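Local coordinates for CigR Protein (PDB 4EW5), which is an inner membrane protein of Salmonella whose C-terminal domain forms a two-fold symmetric pair here, its molecular role not being shown by the structure alone, at the interface of chains A and B. Residues are numbered along the deposited sequence; one frame, centred on the assembly and turned at random. Chains: chain A/B, CigR Protein.

The interface of chains A and B. Residues chain A 5-8, 11, 14-15; chain B 67-69, 74, 83.
A:Val11 sits between B:Trp74 and B:Tyr69, one methyl against each. The A:Val11 and B:Trp74 side chains run past each other in opposite directions, and A:Val11 CG1, anti to the backbone N (chi1 165°), meets B:Trp74 CH2 of the six-membered ring at 3.7 Å. CG2 points the other way, toward the hydroxyl end of the B:Tyr69 ring, and also touches the B:Leu83 methyl CD2. B:Leu83 CD2 lies 3.7 Å from A:Pro8 CB. From there A:Pro8 CB sits over one face of the B:Tyr69 ring, 3.9 Å from the centroid and displaced toward the rim, a CH-pi contact. One helical turn beyond A:Val11, A:Ile15 crosses B:Pro67 at about a right angle, with A:Ile15 CG1 3.7 Å from B:Pro67 CG, while its CD1 reaches tip to tip toward the indole. The indole is itself positioned within chain B: B:Trp74 NE1 donates to B:Pro67 O at 3.0 Å, in the plane of both ring and carbonyl. B:Leu83 CD1 covers one of its faces. B:Tyr69 carries the contact outward to the polar rim. Its CG stands anti to the carbonyl carbon (chi1 -59°), and the ring extends across the start of the partner helix, ending in a hydrogen bond from B:Tyr69 OH to A:Asp14 OD2 at 2.6 Å. The carboxylate oxygen accepts through its anti lone pair, and carboxylate and ring are nearly coplanar, 27° apart; the OH bond at the tip together with A:Pro8 over one face would hold the ring's orientation. A:Gly6 O lies at another edge of the same ring, 3.4 Å from B:Tyr69 CD1. Outermost, A:Gly5 N donates to B:Tyr68 O at 2.7 Å, joining the two backbones. In the fold, the N-terminal segment and first turns of helix 11-26 of one chain pack against the 67-69 loop and strands 72-77 and 80-85 of the other; two-fold symmetry repeats the patch, although whether this dimer is biological is not established by the crystal alone.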
# COMPACT_ATOMS: atom_id res chain seq x y z
N GLY A 5 0.36 -13.89 0.08
CA GLY A 5 -0.72 -13.06 -0.47
C GLY A 5 -1.42 -13.78 -1.64
O GLY A 5 -2.28 -13.22 -2.28
N GLY A 6 -1.05 -15.01 -1.90
CA GLY A 6 -1.65 -15.80 -2.98
C GLY A 6 -1.32 -15.20 -4.35
O GLY A 6 -0.16 -15.05 -4.71
N LYS A 7 -2.35 -14.92 -5.11
CA LYS A 7 -2.17 -14.31 -6.44
C LYS A 7 -1.95 -12.83 -6.25
O LYS A 7 -2.65 -12.22 -5.49
CB LYS A 7 -3.41 -14.52 -7.33
CG LYS A 7 -3.49 -15.92 -7.89
CD LYS A 7 -4.46 -16.06 -9.07
CE LYS A 7 -5.94 -16.11 -8.64
NZ LYS A 7 -6.69 -17.17 -9.42
N PRO A 8 -0.99 -12.25 -6.97
CA PRO A 8 -0.70 -10.81 -6.82
C PRO A 8 -1.67 -10.01 -7.65
O PRO A 8 -1.24 -9.24 -8.50
CB PRO A 8 0.73 -10.66 -7.36
CG PRO A 8 0.87 -11.81 -8.35
CD PRO A 8 -0.02 -12.93 -7.84
N VAL A 11 -1.81 -6.04 -5.35
CA VAL A 11 -0.61 -5.98 -4.50
C VAL A 11 -0.62 -4.70 -3.64
O VAL A 11 -0.28 -4.69 -2.43
CB VAL A 11 0.64 -6.01 -5.42
CG1 VAL A 11 1.88 -5.59 -4.61
CG2 VAL A 11 0.79 -7.37 -6.15
N ASP A 14 -2.83 -5.12 -0.71
CA ASP A 14 -2.22 -5.98 0.30
C ASP A 14 -1.22 -5.14 1.15
O ASP A 14 -1.17 -5.22 2.36
CB ASP A 14 -1.47 -7.15 -0.28
CG ASP A 14 -2.38 -8.13 -1.02
OD1 ASP A 14 -3.61 -8.06 -0.86
OD2 ASP A 14 -1.87 -8.86 -1.87
N ILE A 15 -0.36 -4.42 0.47
CA ILE A 15 0.61 -3.57 1.18
C ILE A 15 -0.07 -2.57 2.12
O ILE A 15 0.36 -2.39 3.26
CB ILE A 15 1.59 -2.89 0.21
CG1 ILE A 15 2.40 -3.95 -0.48
CG2 ILE A 15 2.52 -1.92 0.97
CD1 ILE A 15 3.28 -3.49 -1.69
N PRO B 67 4.93 -8.36 1.17
CA PRO B 67 4.10 -9.57 0.88
C PRO B 67 4.81 -10.60 0.04
O PRO B 67 5.67 -10.28 -0.82
CB PRO B 67 2.89 -9.02 0.12
CG PRO B 67 3.09 -7.56 -0.04
CD PRO B 67 4.47 -7.16 0.43
N TYR B 68 4.45 -11.86 0.26
CA TYR B 68 4.98 -12.94 -0.57
C TYR B 68 3.90 -13.54 -1.49
O TYR B 68 2.82 -13.89 -1.06
CB TYR B 68 5.51 -14.05 0.31
CG TYR B 68 5.86 -15.34 -0.39
CD1 TYR B 68 7.02 -15.45 -1.14
CD2 TYR B 68 5.05 -16.49 -0.26
CE1 TYR B 68 7.35 -16.63 -1.80
CE2 TYR B 68 5.41 -17.71 -0.87
CZ TYR B 68 6.58 -17.76 -1.61
OH TYR B 68 6.96 -18.88 -2.28
N TYR B 69 4.25 -13.70 -2.74
CA TYR B 69 3.34 -14.28 -3.72
C TYR B 69 4.06 -15.45 -4.41
O TYR B 69 5.00 -15.28 -5.18
CB TYR B 69 3.00 -13.25 -4.79
CG TYR B 69 2.37 -12.00 -4.22
CD1 TYR B 69 1.05 -12.02 -3.78
CD2 TYR B 69 3.13 -10.84 -4.03
CE1 TYR B 69 0.45 -10.91 -3.23
CE2 TYR B 69 2.55 -9.71 -3.50
CZ TYR B 69 1.21 -9.75 -3.10
OH TYR B 69 0.67 -8.67 -2.52
N TRP B 74 10.17 -9.98 -5.52
CA TRP B 74 10.55 -8.63 -5.57
C TRP B 74 12.01 -8.52 -5.93
O TRP B 74 12.85 -9.29 -5.41
CB TRP B 74 10.32 -8.01 -4.20
CG TRP B 74 8.89 -7.92 -3.79
CD1 TRP B 74 8.20 -8.74 -2.90
CD2 TRP B 74 7.90 -6.90 -4.19
NE1 TRP B 74 6.90 -8.32 -2.77
CE2 TRP B 74 6.65 -7.25 -3.53
CE3 TRP B 74 7.91 -5.83 -5.06
CZ2 TRP B 74 5.50 -6.53 -3.71
CZ3 TRP B 74 6.74 -5.07 -5.22
CH2 TRP B 74 5.55 -5.42 -4.57
N LEU B 83 7.93 -6.36 -8.55
CA LEU B 83 7.49 -7.73 -8.44
C LEU B 83 7.51 -8.33 -9.81
O LEU B 83 6.83 -7.85 -10.68
CB LEU B 83 6.10 -7.79 -7.82
CG LEU B 83 5.60 -9.21 -7.42
CD1 LEU B 83 6.43 -9.78 -6.27
CD2 LEU B 83 4.12 -9.22 -7.11